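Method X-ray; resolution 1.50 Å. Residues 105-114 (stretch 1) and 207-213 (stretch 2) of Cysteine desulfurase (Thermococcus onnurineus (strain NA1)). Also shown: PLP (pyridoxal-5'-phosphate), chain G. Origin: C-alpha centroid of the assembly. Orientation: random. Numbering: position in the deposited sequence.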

ATOM      1  N   ASN B 105      -2.339  -0.234  -5.089  1.00 10.11           N
ATOM      2  CA  ASN B 105      -2.661   0.362  -6.379  1.00  9.72           C
ATOM      3  C   ASN B 105      -3.001  -0.727  -7.405  1.00  9.93           C
ATOM      4  O   ASN B 105      -2.906  -1.861  -7.119  1.00  9.81           O
ATOM      5  N   THR B 106      -3.372  -0.294  -8.589  1.00  9.45           N
ATOM      6  CA  THR B 106      -3.719  -1.260  -9.678  1.00  9.65           C
ATOM      7  C   THR B 106      -2.567  -2.126  -9.996  1.00 10.65           C
ATOM      8  O   THR B 106      -2.687  -3.317 -10.248  1.00 10.03           O
ATOM      9  N   SER B 107      -1.363  -1.530 -10.019  1.00 10.16           N
ATOM     10  CA  SER B 107      -0.144  -2.255 -10.401  1.00 10.13           C
ATOM     11  C   SER B 107       0.083  -3.440  -9.419  1.00 10.89           C
ATOM     12  O   SER B 107       0.339  -4.605  -9.923  1.00 11.28           O
ATOM     13  N   GLU B 108      -0.026  -3.223  -8.117  1.00 10.86           N
ATOM     14  CA  GLU B 108       0.064  -4.310  -7.132  1.00 10.35           C
ATOM     15  C   GLU B 108      -1.023  -5.359  -7.468  1.00 10.92           C
ATOM     16  O   GLU B 108      -0.723  -6.561  -7.558  1.00 10.28           O
ATOM     17  N   SER B 109      -2.284  -4.914  -7.656  1.00  9.44           N
ATOM     18  CA  SER B 109      -3.342  -5.864  -7.945  1.00 10.04           C
ATOM     19  C   SER B 109      -3.064  -6.762  -9.147  1.00 10.26           C
ATOM     20  O   SER B 109      -3.207  -8.017  -9.035  1.00 10.25           O
ATOM     21  N   LEU B 110      -2.562  -6.200 -10.243  1.00 10.76           N
ATOM     22  CA  LEU B 110      -2.300  -7.033 -11.435  1.00 11.14           C
ATOM     23  C   LEU B 110      -1.106  -7.950 -11.249  1.00 11.11           C
ATOM     24  O   LEU B 110      -1.158  -9.104 -11.647  1.00 11.82           O
ATOM     25  N   ASN B 111      -0.097  -7.488 -10.546  1.00 11.28           N
ATOM     26  CA  ASN B 111       1.039  -8.367 -10.205  1.00 11.20           C
ATOM     27  C   ASN B 111       0.535  -9.510  -9.337  1.00 12.78           C
ATOM     28  O   ASN B 111       0.980 -10.638  -9.501  1.00 13.00           O
ATOM     29  N   LEU B 112      -0.351  -9.238  -8.358  1.00 11.46           N
ATOM     30  CA  LEU B 112      -0.889 -10.316  -7.501  1.00 11.90           C
ATOM     31  C   LEU B 112      -1.635 -11.338  -8.317  1.00 12.00           C
ATOM     32  O   LEU B 112      -1.558 -12.539  -7.979  1.00 12.55           O
ATOM     33  N   VAL B 113      -2.367 -10.926  -9.317  1.00 10.26           N
ATOM     34  CA  VAL B 113      -3.053 -11.899 -10.179  1.00 11.58           C
ATOM     35  C   VAL B 113      -2.035 -12.815 -10.826  1.00 12.61           C
ATOM     36  O   VAL B 113      -2.253 -14.063 -10.798  1.00 12.99           O
ATOM     37  N   ALA B 114      -1.035 -12.235 -11.450  1.00 11.65           N
ATOM     38  CA  ALA B 114      -0.050 -13.071 -12.175  1.00 13.12           C
ATOM     39  C   ALA B 114       0.677 -13.955 -11.144  1.00 14.99           C
ATOM     40  O   ALA B 114       0.893 -15.208 -11.469  1.00 16.72           O
ATOM     41  N   PHE B 207     -10.649 -14.211 -17.352  1.00 12.09           N
ATOM     42  CA  PHE B 207     -10.739 -12.802 -17.830  1.00 12.02           C
ATOM     43  C   PHE B 207     -10.312 -11.777 -16.711  1.00 11.51           C
ATOM     44  O   PHE B 207     -10.997 -11.745 -15.707  1.00 12.16           O
ATOM     45  N   VAL B 208      -9.296 -11.083 -17.030  1.00 10.89           N
ATOM     46  CA  VAL B 208      -8.709 -10.063 -16.133  1.00 10.08           C
ATOM     47  C   VAL B 208      -8.908  -8.689 -16.740  1.00 10.95           C
ATOM     48  O   VAL B 208      -8.511  -8.454 -17.892  1.00 11.82           O
ATOM     49  N   VAL B 209      -9.462  -7.782 -15.933  1.00 10.60           N
ATOM     50  CA  VAL B 209      -9.793  -6.426 -16.436  1.00 10.42           C
ATOM     51  C   VAL B 209      -8.924  -5.386 -15.620  1.00 10.94           C
ATOM     52  O   VAL B 209      -9.038  -5.325 -14.386  1.00 11.41           O
ATOM     53  N   ASP B 210      -8.168  -4.578 -16.329  1.00  9.91           N
ATOM     54  CA  ASP B 210      -7.479  -3.406 -15.761  1.00 10.97           C
ATOM     55  C   ASP B 210      -8.421  -2.244 -15.909  1.00 10.48           C
ATOM     56  O   ASP B 210      -8.577  -1.658 -17.024  1.00 12.23           O
ATOM     57  N   ALA B 211      -9.125  -1.857 -14.822  1.00  9.74           N
ATOM     58  CA  ALA B 211     -10.121  -0.811 -14.780  1.00  9.29           C
ATOM     59  C   ALA B 211      -9.507   0.481 -14.168  1.00  9.44           C
ATOM     60  O   ALA B 211     -10.299   1.331 -13.707  1.00 10.03           O
ATOM     61  N   ALA B 212      -8.228   0.638 -14.227  1.00  9.69           N
ATOM     62  CA  ALA B 212      -7.611   1.799 -13.540  1.00 10.09           C
ATOM     63  C   ALA B 212      -8.122   3.068 -14.166  1.00 10.74           C
ATOM     64  O   ALA B 212      -8.228   4.057 -13.432  1.00 11.11           O
ATOM     65  N   GLN B 213      -8.391   3.118 -15.453  1.00 11.02           N
ATOM     66  CA  GLN B 213      -8.843   4.375 -16.088  1.00 12.43           C
ATOM     67  C   GLN B 213     -10.298   4.479 -16.286  1.00 11.55           C
ATOM     68  O   GLN B 213     -10.817   5.579 -16.656  1.00 15.28           O
TER

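Helix 106-114 runs nearly antiparallel to strand 207-210, at 166°, with the axes 10.1 Å apart at their closest. No hydrogen bond joins the two stretches. Their contact is made by side chains, and PLP binds at the end where T106 meets A212.

N105 caps the helix. Its chi1 is p, and its OD1 accepts from E108 N at 2.7 Å, satisfying an amide that has no earlier helical carbonyl to bond. T106 points toward stretch 2 with chi1 m. Its OG1 lies 3.4 Å from A212 CB, and its CG2 lies 3.7 Å from D210 OD1. OG1 finds its hydrogen bond elsewhere in the structure.

S107 does not reach stretch 2. It binds the cofactor phosphate instead: S107 N donates to PLP O3P at 3.0 Å, and S107 OG, on an m rotamer, donates to the same O3P at 2.7 Å. E108 and S109 also stay out of the contact.

L110 comes one turn after T106 and again points toward the strand, with chi1 m and chi2 t. Its CD2 packs on V208 CG1 at 4.0 Å, while its CD1 lies 4.0 Å from D210 CG. N111 turns back on its own helix, where ND2 donates to S107 O at 2.8 Å. V113, chi1 t, makes the last apolar contact: its CG1 is 4.0 Å from V208 CG2. V208, also t, thus meets both L110 and V113.

On the strand, V209 points away. D210 leaves sideways with chi1 t. Its OD1 accepts from A212 N at 3.0 Å, and its OD2 lies 2.6 Å from PLP N1. A212 CB is 3.6 Å from PLP C2, so this small side chain touches both T106 and the cofactor ring. Q213 NE2 donates to PLP O3 at a very short 2.3 Å, but the position of O3 is less certain.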

ATOM      1  CB  ASN B 105      -1.495   1.241  -6.908  1.00 10.25           C
ATOM      2  CG  ASN B 105      -0.170   0.496  -7.007  1.00 10.75           C
ATOM      3  OD1 ASN B 105      -0.110  -0.645  -7.232  1.00 12.15           O
ATOM      4  ND2 ASN B 105       0.887   1.224  -6.785  1.00 11.44           N
ATOM      5  CB  THR B 106      -4.188  -0.534 -10.929  1.00 10.80           C
ATOM      6  OG1 THR B 106      -5.418   0.157 -10.693  1.00 13.04           O
ATOM      7  CG2 THR B 106      -4.360  -1.420 -12.085  1.00 12.25           C
ATOM      8  CB  SER B 107       1.054  -1.366 -10.377  1.00 10.42           C
ATOM      9  OG  SER B 107       0.860  -0.294 -11.327  1.00 14.08           O
ATOM     10  CB  GLU B 108      -0.031  -3.855  -5.696  1.00 11.33           C
ATOM     11  CG  GLU B 108       0.065  -4.997  -4.701  1.00 11.99           C
ATOM     12  CD  GLU B 108      -0.225  -4.564  -3.245  1.00 14.14           C
ATOM     13  OE1 GLU B 108       0.052  -3.421  -2.892  1.00 15.66           O
ATOM     14  OE2 GLU B 108      -0.524  -5.453  -2.425  1.00 18.53           O
ATOM     15  CB  SER B 109      -4.613  -5.116  -8.237  1.00 11.04           C
ATOM     16  OG  SER B 109      -5.078  -4.382  -7.115  1.00 10.39           O
ATOM     17  CB  LEU B 110      -2.069  -6.137 -12.665  1.00 10.97           C
ATOM     18  CG  LEU B 110      -3.302  -5.346 -13.104  1.00 12.33           C
ATOM     19  CD1 LEU B 110      -2.952  -4.239 -14.097  1.00 12.79           C
ATOM     20  CD2 LEU B 110      -4.435  -6.210 -13.677  1.00 14.46           C
ATOM     21  CB  ASN B 111       2.132  -7.620  -9.449  1.00 12.40           C
ATOM     22  CG  ASN B 111       3.109  -6.951 -10.398  1.00 15.61           C
ATOM     23  OD1 ASN B 111       4.170  -7.510 -10.769  1.00 14.43           O
ATOM     24  ND2 ASN B 111       2.813  -5.714 -10.796  1.00 13.84           N
ATOM     25  CB  LEU B 112      -1.757  -9.759  -6.381  1.00 12.18           C
ATOM     26  CG  LEU B 112      -1.043  -8.903  -5.350  1.00 14.36           C
ATOM     27  CD1 LEU B 112      -2.138  -8.436  -4.395  1.00 15.41           C
ATOM     28  CD2 LEU B 112       0.084  -9.643  -4.679  1.00 16.80           C
ATOM     29  CB  VAL B 113      -3.975 -11.246 -11.224  1.00 11.69           C
ATOM     30  CG1 VAL B 113      -4.642 -12.279 -12.185  1.00 12.50           C
ATOM     31  CG2 VAL B 113      -5.024 -10.376 -10.576  1.00 11.92           C
ATOM     32  CB  ALA B 114       0.951 -12.184 -12.911  1.00 13.88           C
ATOM     33  CB  PHE B 207     -12.144 -12.568 -18.326  1.00 12.05           C
ATOM     34  CG  PHE B 207     -12.289 -11.293 -19.188  1.00 10.85           C
ATOM     35  CD1 PHE B 207     -11.474 -11.080 -20.284  1.00 14.59           C
ATOM     36  CD2 PHE B 207     -13.248 -10.364 -18.833  1.00 12.31           C
ATOM     37  CE1 PHE B 207     -11.664  -9.914 -21.054  1.00 14.14           C
ATOM     38  CE2 PHE B 207     -13.429  -9.217 -19.557  1.00 12.24           C
ATOM     39  CZ  PHE B 207     -12.672  -8.994 -20.680  1.00 12.57           C
ATOM     40  CB  VAL B 208      -7.267 -10.346 -15.949  1.00 10.51           C
ATOM     41  CG1 VAL B 208      -6.583  -9.345 -14.986  1.00 12.15           C
ATOM     42  CG2 VAL B 208      -6.947 -11.756 -15.462  1.00 12.39           C
ATOM     43  CB  VAL B 209     -11.244  -6.066 -16.331  1.00 10.80           C
ATOM     44  CG1 VAL B 209     -11.543  -4.679 -16.841  1.00 11.34           C
ATOM     45  CG2 VAL B 209     -12.092  -7.078 -17.107  1.00 12.65           C
ATOM     46  CB  ASP B 210      -6.132  -3.145 -16.477  1.00 10.39           C
ATOM     47  CG  ASP B 210      -5.428  -1.817 -16.098  1.00 13.66           C
ATOM     48  OD1 ASP B 210      -6.061  -1.079 -15.319  1.00 13.39           O
ATOM     49  OD2 ASP B 210      -4.362  -1.516 -16.717  1.00 16.09           O
ATOM     50  CB  ALA B 211     -11.357  -1.275 -14.073  1.00  9.43           C
ATOM     51  CB  ALA B 212      -6.127   1.715 -13.610  1.00 10.99           C
ATOM     52  CB  GLN B 213      -8.148   4.600 -17.375  1.00 13.70           C
ATOM     53  CG  GLN B 213      -6.779   4.932 -17.218  1.00 19.52           C
ATOM     54  CD  GLN B 213      -6.534   6.174 -16.293  1.00 26.14           C
ATOM     55  OE1 GLN B 213      -7.392   7.138 -16.058  1.00 25.56           O
ATOM     56  NE2 GLN B 213      -5.325   6.142 -15.734  1.00 32.28           N
TER
HETATM   57  N1  PLP G 400      -3.424   0.745 -15.922  1.00 20.50           N
HETATM   58  C2  PLP G 400      -3.984   1.845 -16.498  1.00 24.78           C
HETATM   59  C2A PLP G 400      -4.871   1.721 -17.718  1.00 28.80           C
HETATM   60  C3  PLP G 400      -3.659   3.088 -15.928  1.00 26.38           C
HETATM   61  O3  PLP G 400      -4.194   4.215 -16.460  1.00 33.10           O
HETATM   62  C4  PLP G 400      -2.856   3.153 -14.761  1.00 27.53           C
HETATM   63  C4A PLP G 400      -2.479   4.584 -14.208  1.00 34.01           C
HETATM   64  C5  PLP G 400      -2.392   1.938 -14.194  1.00 21.39           C
HETATM   65  C6  PLP G 400      -2.661   0.725 -14.791  1.00 23.74           C
HETATM   66  C5A PLP G 400      -1.489   2.010 -12.967  1.00 24.25           C
HETATM   67  O4P PLP G 400      -2.265   2.513 -11.837  1.00 15.48           O
HETATM   68  P   PLP G 400      -1.404   2.702 -10.563  1.00 12.13           P
HETATM   69  O1P PLP G 400      -2.338   3.285  -9.615  1.00 15.64           O
HETATM   70  O2P PLP G 400      -0.293   3.675 -10.962  1.00 17.09           O
HETATM   71  O3P PLP G 400      -0.841   1.411 -10.192  1.00 11.67           O